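Local structure of pectate lyase (Bacillus subtilis, 5AMV) at residues D12-Y17 and K265-H270; A16-T21 and G191-I196; P281-G286 and S316-Q321; Q287-N292 and W371-H376. The protein cleaves polygalacturonate by calcium-dependent elimination, leaving oligosaccharides with unsaturated 4-deoxy-galacturonosyl groups at their non-reducing ends. All coordinates share one frame; numbering follows the deposited sequence. Where two conformers were deposited one is given.

Interaction 1: D12-Y17 and K265-H270; sequences DGWGAY and KITLHH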
loop_
_atom_site.group_PDB
_atom_site.type_symbol
_atom_site.label_atom_id
_atom_site.label_comp_id
_atom_site.label_asym_id
_atom_site.label_seq_id
_atom_site.Cartn_x
_atom_site.Cartn_y
_atom_site.Cartn_z
ATOM N N ASP A 12 18.993 8.456 0.597
ATOM C CA ASP A 12 17.919 7.697 1.264
ATOM C C ASP A 12 17.038 6.893 0.299
ATOM O O ASP A 12 15.859 7.234 0.037
ATOM C CB ASP A 12 17.107 8.621 2.179
ATOM C CG ASP A 12 16.211 7.859 3.140
ATOM O OD1 ASP A 12 16.206 6.589 3.150
ATOM O OD2 ASP A 12 15.506 8.546 3.907
ATOM N N GLY A 13 17.630 5.823 -0.238
ATOM C CA GLY A 13 16.891 4.872 -1.066
ATOM C C GLY A 13 16.630 5.320 -2.496
ATOM O O GLY A 13 17.063 6.393 -2.941
ATOM N N TRP A 14 15.897 4.478 -3.230
ATOM C CA TRP A 14 15.649 4.700 -4.628
ATOM C C TRP A 14 14.922 6.041 -4.899
ATOM O O TRP A 14 15.059 6.620 -5.975
ATOM C CB TRP A 14 14.841 3.556 -5.178
ATOM C CG TRP A 14 15.653 2.356 -5.715
ATOM C CD1 TRP A 14 15.456 1.045 -5.398
ATOM C CD2 TRP A 14 16.707 2.376 -6.710
ATOM N NE1 TRP A 14 16.323 0.233 -6.118
ATOM C CE2 TRP A 14 17.107 1.025 -6.922
ATOM C CE3 TRP A 14 17.369 3.404 -7.418
ATOM C CZ2 TRP A 14 18.125 0.664 -7.848
ATOM C CZ3 TRP A 14 18.365 3.046 -8.360
ATOM C CH2 TRP A 14 18.741 1.680 -8.538
ATOM N N GLY A 15 14.136 6.537 -3.933
ATOM C CA GLY A 15 13.502 7.861 -4.133
ATOM C C GLY A 15 14.506 8.991 -4.339
ATOM O O GLY A 15 14.149 10.032 -4.913
ATOM N N ALA A 16 15.747 8.808 -3.865
ATOM C CA ALA A 16 16.769 9.859 -3.997
ATOM C C ALA A 16 17.514 9.825 -5.347
ATOM O O ALA A 16 18.369 10.692 -5.600
ATOM C CB ALA A 16 17.767 9.749 -2.853
ATOM N N TYR A 17 17.181 8.861 -6.210
ATOM C CA TYR A 17 17.831 8.763 -7.525
ATOM C C TYR A 17 17.585 10.000 -8.398
ATOM O O TYR A 17 16.537 10.647 -8.302
ATOM C CB TYR A 17 17.375 7.491 -8.267
ATOM C CG TYR A 17 18.217 7.223 -9.503
ATOM C CD1 TYR A 17 19.471 6.618 -9.390
ATOM C CD2 TYR A 17 17.749 7.588 -10.767
ATOM C CE1 TYR A 17 20.253 6.381 -10.532
ATOM C CE2 TYR A 17 18.504 7.353 -11.914
ATOM C CZ TYR A 17 19.754 6.762 -11.778
ATOM O OH TYR A 17 20.484 6.533 -12.933
ATOM N N LYS A 265 11.679 0.457 -8.837
ATOM C CA LYS A 265 12.833 0.624 -7.978
ATOM C C LYS A 265 12.348 1.325 -6.732
ATOM O O LYS A 265 12.103 2.542 -6.718
ATOM C CB LYS A 265 13.949 1.415 -8.661
ATOM C CG LYS A 265 14.590 0.591 -9.780
ATOM C CD LYS A 265 15.640 1.453 -10.469
ATOM C CE LYS A 265 16.645 0.610 -11.291
ATOM N NZ LYS A 265 15.980 -0.254 -12.331
ATOM N N ILE A 266 12.238 0.510 -5.687
ATOM C CA ILE A 266 11.643 0.919 -4.398
ATOM C C ILE A 266 12.552 0.456 -3.260
ATOM O O ILE A 266 13.015 -0.694 -3.230
ATOM C CB ILE A 266 10.258 0.286 -4.262
ATOM C CG1 ILE A 266 9.331 0.773 -5.396
ATOM C CG2 ILE A 266 9.644 0.634 -2.876
ATOM C CD1 ILE A 266 8.149 -0.192 -5.607
ATOM N N THR A 267 12.749 1.336 -2.291
ATOM C CA THR A 267 13.438 0.984 -1.060
ATOM C C THR A 267 12.456 0.990 0.095
ATOM O O THR A 267 11.779 1.982 0.313
ATOM C CB THR A 267 14.577 1.982 -0.762
ATOM O OG1 THR A 267 15.508 1.956 -1.849
ATOM C CG2 THR A 267 15.337 1.675 0.546
ATOM N N LEU A 268 12.388 -0.129 0.809
ATOM C CA LEU A 268 11.571 -0.202 2.023
ATOM C C LEU A 268 12.473 -0.351 3.216
ATOM O O LEU A 268 13.168 -1.366 3.337
ATOM C CB LEU A 268 10.637 -1.428 2.001
ATOM C CG LEU A 268 9.714 -1.541 0.772
ATOM C CD1 LEU A 268 8.813 -2.737 0.945
ATOM C CD2 LEU A 268 8.831 -0.307 0.611
ATOM N N HIS A 269 12.463 0.635 4.107
ATOM C CA HIS A 269 13.238 0.428 5.336
ATOM C C HIS A 269 12.595 0.956 6.595
ATOM O O HIS A 269 11.855 1.914 6.556
ATOM C CB HIS A 269 14.700 0.929 5.151
ATOM C CG HIS A 269 14.862 2.428 5.155
ATOM N ND1 HIS A 269 15.014 3.158 6.320
ATOM C CD2 HIS A 269 14.915 3.328 4.132
ATOM C CE1 HIS A 269 15.141 4.440 6.018
ATOM N NE2 HIS A 269 15.089 4.572 4.701
ATOM N N HIS A 270 12.934 0.319 7.723
ATOM C CA HIS A 270 12.405 0.656 9.050
ATOM C C HIS A 270 10.885 0.712 9.123
ATOM O O HIS A 270 10.313 1.439 9.974
ATOM C CB HIS A 270 13.033 1.962 9.541
ATOM C CG HIS A 270 14.501 1.860 9.811
ATOM N ND1 HIS A 270 15.454 2.201 8.869
ATOM C CD2 HIS A 270 15.180 1.460 10.910
ATOM C CE1 HIS A 270 16.663 2.018 9.382
ATOM N NE2 HIS A 270 16.523 1.548 10.614
#
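W14 and K265 meet where the N-terminal loop lies against strand 266-269 of the parallel beta-helix, the polysaccharide lyase family 1 fold. From CB outward, K265 follows the indole. K265 CB makes a CH-pi contact over one face, 3.4 Å from the centroid of the W14 five-membered ring and almost on its normal. K265 CG lies nearest W14 CE2, CD comes to CZ2 and CH2, and K265 CE is 3.6 Å from W14 CH2. A bend at chi4 (57°) places NZ, hydrogen-bonded to G262 O, 5.5 Å from the centroid of the W14 six-membered ring, at most a weak cation-pi attraction. An alanine at W14 would keep CB beside K265 O but would probably leave the K265 methylenes without the indole face they lie on. W14 N donates to T267 OG1 (2.9 Å). That hydroxyl touches G13 CA, and a side chain on G13 would run into T267 CB. H269 NE2 donates to the syn lone pair of D12 OD1 (2.8 Å), the carboxylate and imidazole planes 46° apart.

Interaction 2: A16-T21 and G191-I196; sequences AYSTGT and GTHIWI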
loop_
_atom_site.group_PDB
_atom_site.type_symbol
_atom_site.label_atom_id
_atom_site.label_comp_id
_atom_site.label_asym_id
_atom_site.label_seq_id
_atom_site.Cartn_x
_atom_site.Cartn_y
_atom_site.Cartn_z
ATOM N N ALA A 16 15.747 8.808 -3.865
ATOM C CA ALA A 16 16.769 9.859 -3.997
ATOM C C ALA A 16 17.514 9.825 -5.347
ATOM O O ALA A 16 18.369 10.692 -5.600
ATOM C CB ALA A 16 17.767 9.749 -2.853
ATOM N N TYR A 17 17.181 8.861 -6.210
ATOM C CA TYR A 17 17.831 8.763 -7.525
ATOM C C TYR A 17 17.585 10.000 -8.398
ATOM O O TYR A 17 16.537 10.647 -8.302
ATOM C CB TYR A 17 17.375 7.491 -8.267
ATOM C CG TYR A 17 18.217 7.223 -9.503
ATOM C CD1 TYR A 17 19.471 6.618 -9.390
ATOM C CD2 TYR A 17 17.749 7.588 -10.767
ATOM C CE1 TYR A 17 20.253 6.381 -10.532
ATOM C CE2 TYR A 17 18.504 7.353 -11.914
ATOM C CZ TYR A 17 19.754 6.762 -11.778
ATOM O OH TYR A 17 20.484 6.533 -12.933
ATOM N N SER A 18 18.559 10.326 -9.247
ATOM C CA SER A 18 18.480 11.478 -10.175
ATOM C C SER A 18 18.043 12.786 -9.507
ATOM O O SER A 18 18.756 13.292 -8.656
ATOM C CB SER A 18 17.693 11.157 -11.462
ATOM O OG SER A 18 16.315 10.854 -11.233
ATOM N N THR A 19 16.889 13.330 -9.906
ATOM C CA THR A 19 16.407 14.628 -9.403
ATOM C C THR A 19 15.908 14.513 -7.969
ATOM O O THR A 19 15.598 15.530 -7.339
ATOM C CB THR A 19 15.285 15.201 -10.310
ATOM O OG1 THR A 19 14.288 14.202 -10.548
ATOM C CG2 THR A 19 15.851 15.606 -11.671
ATOM N N GLY A 20 15.819 13.276 -7.466
ATOM C CA GLY A 20 15.449 13.007 -6.073
ATOM C C GLY A 20 14.037 13.438 -5.690
ATOM O O GLY A 20 13.197 13.736 -6.559
ATOM N N THR A 21 13.756 13.450 -4.384
ATOM C CA THR A 21 12.391 13.730 -3.940
ATOM C C THR A 21 12.334 14.934 -3.005
ATOM O O THR A 21 12.706 14.860 -1.834
ATOM C CB THR A 21 11.742 12.476 -3.316
ATOM O OG1 THR A 21 11.765 11.435 -4.311
ATOM C CG2 THR A 21 10.316 12.777 -2.947
ATOM N N GLY A 191 3.685 6.717 -10.810
ATOM C CA GLY A 191 4.324 7.789 -10.059
ATOM C C GLY A 191 5.818 7.542 -9.844
ATOM O O GLY A 191 6.297 6.390 -9.754
ATOM N N THR A 192 6.564 8.633 -9.770
ATOM C CA THR A 192 8.018 8.556 -9.693
ATOM C C THR A 192 8.536 9.581 -8.685
ATOM O O THR A 192 7.939 10.639 -8.500
ATOM C CB THR A 192 8.710 8.822 -11.095
ATOM O OG1 THR A 192 8.168 10.016 -11.694
ATOM C CG2 THR A 192 8.515 7.666 -12.071
ATOM N N HIS A 193 9.682 9.292 -8.075
ATOM C CA HIS A 193 10.270 10.162 -7.047
ATOM C C HIS A 193 9.266 10.421 -5.942
ATOM O O HIS A 193 8.735 11.524 -5.785
ATOM C CB HIS A 193 10.877 11.466 -7.602
ATOM C CG HIS A 193 12.043 11.213 -8.498
ATOM N ND1 HIS A 193 11.955 11.302 -9.868
ATOM C CD2 HIS A 193 13.289 10.771 -8.217
ATOM C CE1 HIS A 193 13.136 11.010 -10.394
ATOM N NE2 HIS A 193 13.960 10.677 -9.417
ATOM N N ILE A 194 9.029 9.370 -5.169
ATOM C CA ILE A 194 8.028 9.406 -4.108
ATOM C C ILE A 194 8.648 8.977 -2.792
ATOM O O ILE A 194 9.388 8.038 -2.747
ATOM C CB ILE A 194 6.783 8.546 -4.465
ATOM C CG1 ILE A 194 6.043 9.201 -5.667
ATOM C CG2 ILE A 194 5.786 8.407 -3.245
ATOM C CD1 ILE A 194 5.235 8.279 -6.458
ATOM N N TRP A 195 8.323 9.722 -1.741
ATOM C CA TRP A 195 8.701 9.368 -0.388
ATOM C C TRP A 195 7.458 9.250 0.477
ATOM O O TRP A 195 6.734 10.220 0.624
ATOM C CB TRP A 195 9.631 10.438 0.222
ATOM C CG TRP A 195 10.263 10.082 1.557
ATOM C CD1 TRP A 195 10.534 8.833 2.061
ATOM C CD2 TRP A 195 10.816 11.020 2.494
ATOM N NE1 TRP A 195 11.193 8.948 3.294
ATOM C CE2 TRP A 195 11.362 10.280 3.576
ATOM C CE3 TRP A 195 10.864 12.433 2.535
ATOM C CZ2 TRP A 195 11.974 10.901 4.677
ATOM C CZ3 TRP A 195 11.453 13.052 3.653
ATOM C CH2 TRP A 195 12.017 12.284 4.706
ATOM N N ILE A 196 7.262 8.059 1.055
ATOM C CA ILE A 196 6.176 7.821 2.027
ATOM C C ILE A 196 6.852 7.512 3.335
ATOM O O ILE A 196 7.541 6.488 3.451
ATOM C CB ILE A 196 5.252 6.676 1.605
ATOM C CG1 ILE A 196 4.593 6.992 0.237
ATOM C CG2 ILE A 196 4.162 6.410 2.707
ATOM C CD1 ILE A 196 3.935 5.795 -0.442
#
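H193 reaches into the type II' beta turn Y17-G20, from a corner where the chain bends into strand 194-196 of the beta-helix. Its CG, anti to the carbonyl carbon (chi1 -65°), carries the ring to the turn. The hydrogen bond of the contact runs from H193 NE2 to Y17 O (2.8 Å, N-H...O angle 131°). G20 N, closing the turn, reaches the same oxygen from the opposite face of its plane. Other polar groups gather round the ring: S18 OG at its edge, 3.0 Å from H193 NE2, and T19 OG1 over one face, 3.4 Å from H193 CE1. In the packing, T21 OG1, hydrogen-bonded to G15 O, lies 3.2 Å from H193 C, while T21 CG2 meets W195 CB at 4.0 Å. An alanine in place of H193 would probably leave Y17 O without its imidazole donor and the turn less firmly held. H193 ND1 hydrogen-bonds to D150 OD1; a carboxylate at one nitrogen and a carbonyl at the other would probably favour the protonated ring.

Interaction 3: P281-G286 and S316-Q321; sequences PRVRFG and SKIYAQ. With ADA (alpha-D-galactopyranuronic acid), chain B.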
loop_
_atom_site.group_PDB
_atom_site.type_symbol
_atom_site.label_atom_id
_atom_site.label_comp_id
_atom_site.label_asym_id
_atom_site.label_seq_id
_atom_site.Cartn_x
_atom_site.Cartn_y
_atom_site.Cartn_z
ATOM N N PRO A 281 6.715 -6.849 0.908
ATOM C CA PRO A 281 5.842 -6.661 -0.243
ATOM C C PRO A 281 5.748 -7.939 -1.107
ATOM O O PRO A 281 6.599 -8.838 -0.971
ATOM C CB PRO A 281 6.597 -5.602 -1.061
ATOM C CG PRO A 281 8.025 -5.984 -0.863
ATOM C CD PRO A 281 8.131 -6.567 0.568
ATOM N N ARG A 282 4.780 -7.963 -2.017
ATOM C CA ARG A 282 4.796 -8.937 -3.130
ATOM C C ARG A 282 5.321 -8.210 -4.353
ATOM O O ARG A 282 4.776 -7.167 -4.709
ATOM C CB ARG A 282 3.388 -9.429 -3.441
ATOM C CG ARG A 282 3.340 -10.606 -4.419
ATOM C CD ARG A 282 2.083 -10.538 -5.258
ATOM N NE ARG A 282 1.814 -11.780 -5.964
ATOM C CZ ARG A 282 2.403 -12.144 -7.116
ATOM N NH1 ARG A 282 3.317 -11.373 -7.693
ATOM N NH2 ARG A 282 2.063 -13.291 -7.716
ATOM N N VAL A 283 6.367 -8.736 -5.003
ATOM C CA VAL A 283 7.043 -7.992 -6.061
ATOM C C VAL A 283 7.037 -8.769 -7.367
ATOM O O VAL A 283 7.250 -9.968 -7.368
ATOM C CB VAL A 283 8.533 -7.730 -5.659
ATOM C CG1 VAL A 283 9.332 -6.991 -6.774
ATOM C CG2 VAL A 283 8.605 -6.899 -4.329
ATOM N N ARG A 284 6.752 -8.074 -8.455
ATOM C CA ARG A 284 7.119 -8.555 -9.792
ATOM C C ARG A 284 8.156 -7.581 -10.347
ATOM O O ARG A 284 8.038 -6.379 -10.133
ATOM C CB ARG A 284 5.907 -8.609 -10.719
ATOM C CG ARG A 284 4.827 -9.595 -10.335
ATOM C CD ARG A 284 3.606 -9.312 -11.214
ATOM N NE ARG A 284 2.561 -10.322 -11.044
ATOM C CZ ARG A 284 1.541 -10.215 -10.200
ATOM N NH1 ARG A 284 1.375 -9.130 -9.442
ATOM N NH2 ARG A 284 0.643 -11.191 -10.135
ATOM N N PHE A 285 9.180 -8.118 -11.022
ATOM C CA PHE A 285 10.128 -7.306 -11.832
ATOM C C PHE A 285 11.113 -6.411 -11.120
ATOM O O PHE A 285 12.271 -6.321 -11.524
ATOM C CB PHE A 285 9.397 -6.481 -12.917
ATOM C CG PHE A 285 8.655 -7.345 -13.919
ATOM C CD1 PHE A 285 9.368 -8.106 -14.860
ATOM C CD2 PHE A 285 7.263 -7.446 -13.881
ATOM C CE1 PHE A 285 8.678 -8.948 -15.773
ATOM C CE2 PHE A 285 6.553 -8.292 -14.786
ATOM C CZ PHE A 285 7.292 -9.045 -15.745
ATOM N N GLY A 286 10.682 -5.725 -10.065
ATOM C CA GLY A 286 11.478 -4.646 -9.557
ATOM C C GLY A 286 12.695 -4.990 -8.732
ATOM O O GLY A 286 12.776 -6.042 -8.075
ATOM N N SER A 316 11.093 -10.986 -9.972
ATOM C CA SER A 316 11.382 -10.087 -8.865
ATOM C C SER A 316 12.846 -10.080 -8.488
ATOM O O SER A 316 13.567 -11.092 -8.659
ATOM C CB SER A 316 10.533 -10.397 -7.612
ATOM O OG SER A 316 10.701 -11.731 -7.187
ATOM N N LYS A 317 13.315 -8.943 -7.994
ATOM C CA LYS A 317 14.692 -8.825 -7.597
ATOM C C LYS A 317 14.810 -8.198 -6.212
ATOM O O LYS A 317 15.409 -7.147 -6.044
ATOM C CB LYS A 317 15.475 -8.053 -8.666
ATOM C CG LYS A 317 15.574 -8.826 -9.977
ATOM C CD LYS A 317 16.180 -7.977 -11.094
ATOM C CE LYS A 317 16.462 -8.896 -12.356
ATOM N NZ LYS A 317 15.292 -9.652 -12.833
ATOM N N ILE A 318 14.220 -8.854 -5.224
ATOM C CA ILE A 318 14.294 -8.331 -3.855
ATOM C C ILE A 318 15.690 -8.573 -3.282
ATOM O O ILE A 318 16.235 -9.709 -3.358
ATOM C CB ILE A 318 13.234 -9.001 -2.937
ATOM C CG1 ILE A 318 11.814 -8.684 -3.444
ATOM C CG2 ILE A 318 13.470 -8.601 -1.471
ATOM C CD1 ILE A 318 10.720 -9.509 -2.779
ATOM N N TYR A 319 16.263 -7.508 -2.735
ATOM C CA TYR A 319 17.534 -7.547 -2.056
ATOM C C TYR A 319 17.296 -7.148 -0.599
ATOM O O TYR A 319 17.039 -5.977 -0.281
ATOM C CB TYR A 319 18.508 -6.600 -2.769
ATOM C CG TYR A 319 19.962 -6.769 -2.410
ATOM C CD1 TYR A 319 20.466 -6.261 -1.216
ATOM C CD2 TYR A 319 20.827 -7.409 -3.281
ATOM C CE1 TYR A 319 21.838 -6.404 -0.834
ATOM C CE2 TYR A 319 22.180 -7.542 -2.952
ATOM C CZ TYR A 319 22.689 -7.039 -1.737
ATOM O OH TYR A 319 24.034 -7.171 -1.425
ATOM N N ALA A 320 17.362 -8.150 0.281
ATOM C CA ALA A 320 16.930 -7.951 1.655
ATOM C C ALA A 320 18.094 -8.008 2.628
ATOM O O ALA A 320 18.958 -8.894 2.524
ATOM C CB ALA A 320 15.852 -8.993 2.016
ATOM N N GLN A 321 18.173 -7.020 3.520
ATOM C CA GLN A 321 19.219 -7.014 4.538
ATOM C C GLN A 321 18.680 -6.681 5.925
ATOM O O GLN A 321 17.980 -5.687 6.120
ATOM C CB GLN A 321 20.297 -5.961 4.219
ATOM C CG GLN A 321 21.061 -6.240 2.945
ATOM C CD GLN A 321 21.952 -5.096 2.585
ATOM O OE1 GLN A 321 21.485 -4.027 2.189
ATOM N NE2 GLN A 321 23.264 -5.297 2.734
HETATM C C1 ADA B . -3.901 -14.208 -3.447
HETATM C C2 ADA B . -4.934 -14.048 -4.576
HETATM C C3 ADA B . -4.543 -14.907 -5.781
HETATM C C4 ADA B . -3.151 -14.554 -6.278
HETATM C C5 ADA B . -2.159 -14.729 -5.134
HETATM C C6 ADA B . -0.844 -14.130 -5.578
HETATM O O2 ADA B . -6.184 -14.554 -4.086
HETATM O O3 ADA B . -5.463 -14.682 -6.859
HETATM O O4 ADA B . -3.158 -13.166 -6.671
HETATM O O5 ADA B . -2.582 -13.988 -3.954
HETATM O O6B ADA B . -0.369 -13.200 -4.869
HETATM O O6A ADA B . -0.274 -14.540 -6.641
HETATM O O HOH W 1 13.169 -7.924 -13.653
#
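V283 turns its two methyls against different partners of segment 316-321. V283 CG1, anti to the backbone N (chi1 178°), packs on S316 CB at 3.7 Å, while V283 CG2 meets I318 CD1, also at 3.7 Å; valine and isoleucine cross obliquely. The backbones join through K317 N, which donates to G286 O (3.0 Å), at the start of the parallel pairing of strands 287-296 and 317-326. Water 1 accepts from K317 NZ (2.9 Å) and lies 2.8 Å from F285 O, to which it can donate, though other acceptors may compete. R282 starts away from segment 316-321, and its guanidinium meets the bound galacturonate. R282 NE donates to O6B (2.8 Å) and NH2 to O6A (2.9 Å) of the sugar, a two-pronged grip that would fix the turn of the carboxylate; O6B lies near the guanidinium plane. R282 NH1 sits 3.3 Å above the centre of the R284 guanidinium, and R284 is salt-bridged to D255, which probably offsets the like charges. R279 and D173 also hydrogen-bond to this sugar. Apolar packing on one side of a strand and a carboxylate-binding arginine on the other suit a parallel beta-helix lyase that carries its substrate site on an outer face.

Interaction 4: Q287-N292 and W371-H376; sequences QVHVYN and WTPSLH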
loop_
_atom_site.group_PDB
_atom_site.type_symbol
_atom_site.label_atom_id
_atom_site.label_comp_id
_atom_site.label_asym_id
_atom_site.label_seq_id
_atom_site.Cartn_x
_atom_site.Cartn_y
_atom_site.Cartn_z
ATOM N N GLN A 287 13.644 -4.062 -8.776
ATOM C CA GLN A 287 14.814 -4.070 -7.899
ATOM C C GLN A 287 14.403 -3.377 -6.614
ATOM O O GLN A 287 14.436 -2.139 -6.524
ATOM C CB GLN A 287 15.962 -3.319 -8.587
ATOM C CG GLN A 287 16.525 -4.096 -9.796
ATOM C CD GLN A 287 17.555 -3.265 -10.571
ATOM O OE1 GLN A 287 18.081 -2.266 -10.065
ATOM N NE2 GLN A 287 17.901 -3.730 -11.791
ATOM N N VAL A 288 14.008 -4.205 -5.623
ATOM C CA VAL A 288 13.393 -3.673 -4.402
ATOM C C VAL A 288 14.334 -3.953 -3.251
ATOM O O VAL A 288 14.638 -5.111 -2.956
ATOM C CB VAL A 288 12.013 -4.290 -4.184
ATOM C CG1 VAL A 288 11.373 -3.722 -2.894
ATOM C CG2 VAL A 288 11.126 -4.049 -5.399
ATOM N N HIS A 289 14.823 -2.882 -2.623
ATOM C CA HIS A 289 15.735 -3.012 -1.490
ATOM C C HIS A 289 14.894 -3.010 -0.212
ATOM O O HIS A 289 14.229 -2.034 0.061
ATOM C CB HIS A 289 16.720 -1.832 -1.460
ATOM C CG HIS A 289 17.822 -1.989 -0.460
ATOM N ND1 HIS A 289 18.642 -0.943 -0.113
ATOM C CD2 HIS A 289 18.267 -3.065 0.244
ATOM C CE1 HIS A 289 19.542 -1.359 0.766
ATOM N NE2 HIS A 289 19.355 -2.649 0.979
ATOM N N VAL A 290 14.956 -4.079 0.562
ATOM C CA VAL A 290 14.135 -4.288 1.747
ATOM C C VAL A 290 15.071 -4.429 2.948
ATOM O O VAL A 290 15.757 -5.445 3.088
ATOM C CB VAL A 290 13.284 -5.550 1.527
ATOM C CG1 VAL A 290 12.459 -5.941 2.819
ATOM C CG2 VAL A 290 12.397 -5.378 0.264
ATOM N N TYR A 291 15.187 -3.414 3.777
ATOM C CA TYR A 291 16.110 -3.563 4.920
ATOM C C TYR A 291 15.602 -2.991 6.226
ATOM O O TYR A 291 14.881 -1.979 6.255
ATOM C CB TYR A 291 17.529 -3.012 4.595
ATOM C CG TYR A 291 17.691 -1.494 4.563
ATOM C CD1 TYR A 291 18.047 -0.787 5.719
ATOM C CD2 TYR A 291 17.536 -0.782 3.377
ATOM C CE1 TYR A 291 18.213 0.597 5.726
ATOM C CE2 TYR A 291 17.733 0.649 3.367
ATOM C CZ TYR A 291 18.073 1.292 4.532
ATOM O OH TYR A 291 18.275 2.669 4.520
ATOM N N ASN A 292 16.031 -3.606 7.333
ATOM C CA ASN A 292 15.669 -3.094 8.658
ATOM C C ASN A 292 14.156 -2.955 8.896
ATOM O O ASN A 292 13.732 -2.025 9.592
ATOM C CB ASN A 292 16.349 -1.726 8.969
ATOM C CG ASN A 292 17.855 -1.807 9.166
ATOM O OD1 ASN A 292 18.523 -0.769 9.157
ATOM N ND2 ASN A 292 18.399 -3.029 9.369
ATOM N N TRP A 371 21.660 -7.528 -9.073
ATOM C CA TRP A 371 22.030 -6.158 -8.720
ATOM C C TRP A 371 22.377 -6.053 -7.233
ATOM O O TRP A 371 22.051 -6.962 -6.468
ATOM C CB TRP A 371 20.892 -5.170 -9.065
ATOM C CG TRP A 371 19.703 -5.271 -8.085
ATOM C CD1 TRP A 371 18.876 -6.344 -7.898
ATOM C CD2 TRP A 371 19.287 -4.266 -7.156
ATOM N NE1 TRP A 371 17.953 -6.074 -6.884
ATOM C CE2 TRP A 371 18.184 -4.805 -6.425
ATOM C CE3 TRP A 371 19.713 -2.964 -6.886
ATOM C CZ2 TRP A 371 17.505 -4.073 -5.431
ATOM C CZ3 TRP A 371 19.031 -2.228 -5.878
ATOM C CH2 TRP A 371 17.939 -2.798 -5.186
ATOM N N THR A 372 23.059 -4.962 -6.869
ATOM C CA THR A 372 23.348 -4.622 -5.472
ATOM C C THR A 372 23.002 -3.161 -5.215
ATOM O O THR A 372 23.399 -2.252 -5.972
ATOM C CB THR A 372 24.818 -4.837 -5.095
ATOM O OG1 THR A 372 25.640 -4.260 -6.108
ATOM C CG2 THR A 372 25.129 -6.317 -4.964
ATOM N N PRO A 373 22.202 -2.910 -4.162
ATOM C CA PRO A 373 21.795 -1.523 -3.909
ATOM C C PRO A 373 22.992 -0.638 -3.634
ATOM O O PRO A 373 23.898 -1.057 -2.912
ATOM C CB PRO A 373 20.968 -1.609 -2.630
ATOM C CG PRO A 373 20.679 -3.041 -2.380
ATOM C CD PRO A 373 21.458 -3.890 -3.345
ATOM N N SER A 374 22.993 0.581 -4.163
ATOM C CA SER A 374 24.020 1.545 -3.752
ATOM C C SER A 374 23.460 2.763 -2.984
ATOM O O SER A 374 24.138 3.295 -2.072
ATOM C CB SER A 374 24.857 1.987 -4.953
ATOM O OG SER A 374 24.008 2.323 -6.044
ATOM N N LEU A 375 22.241 3.189 -3.325
ATOM C CA LEU A 375 21.616 4.337 -2.660
ATOM C C LEU A 375 20.885 3.942 -1.392
ATOM O O LEU A 375 19.729 3.520 -1.452
ATOM C CB LEU A 375 20.572 4.992 -3.575
ATOM C CG LEU A 375 21.036 6.070 -4.515
ATOM C CD1 LEU A 375 19.863 6.553 -5.318
ATOM C CD2 LEU A 375 21.698 7.199 -3.690
ATOM N N HIS A 376 21.530 4.053 -0.250
ATOM C CA HIS A 376 20.861 3.759 1.006
ATOM C C HIS A 376 21.564 4.439 2.152
ATOM O O HIS A 376 22.761 4.737 2.066
ATOM C CB HIS A 376 20.792 2.232 1.265
ATOM C CG HIS A 376 22.138 1.586 1.406
ATOM N ND1 HIS A 376 22.875 1.658 2.570
ATOM C CD2 HIS A 376 22.883 0.878 0.528
ATOM C CE1 HIS A 376 24.020 1.021 2.404
ATOM N NE2 HIS A 376 24.045 0.527 1.177
HETATM O O HOH W 2 18.079 1.302 -1.538
#
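Segment 371-376, an extended loop, runs 45° from strand 287-291 with no direct hydrogen bond between them, the CA atoms of H289 and P373 being 6.7 Å apart. Ring faces make much of the join. Q287 lies over W371: its CB forms a CH-pi contact 3.6 Å from the centroid of the six-membered ring, and its amide, tilted 21° from the indole plane, brings OE1 to within 3.6 Å of W371 CE3. The far end of the indole abuts the main chain, W371 CZ2 standing 3.4 Å from Q287 C, and NE1 hydrogen-bonds to K317 O. P373 takes H289 at about a right angle, with CG over the centre of the imidazole, 3.5 Å from its centroid. Y291 CD2 lies against the opposite face, so the ring is sandwiched, and H376 CB touches its edge 3.8 Å from H289 CE1. Both ring nitrogens are occupied: H289 ND1 is 2.7 Å from water 2, which donates to L375 O, and NE2 hydrogen-bonds to Q321 OE1. The same H376 CB also rests on Y291 CE2. Such an arrangement, a late loop laid across the outward side chains of a coil strand, belongs to the outer surface of the parallel beta-helix.

In the fold
From the N terminus, one loop supplies both early contacts: interactions 1 and 2 share A16 and Y17. Interaction 2 closes first, on strand 194-197; interaction 1 returns later, on strand 266-274, so interaction 2 falls within the span of interaction 1 and the loop reaches across several coils of the helix. Interaction 3 opens after interaction 1 has closed, and it crosses interaction 4, whose strand segment 287-292 falls between 281-286 and 316-321. Strands 266-274, 287-296 and 317-326 are successive neighbours, which puts interactions 1, 4 and 3 side by side. L375, in the late loop of interaction 4, packs on A16 and Y17, bringing the regions near the two chain ends together over one face.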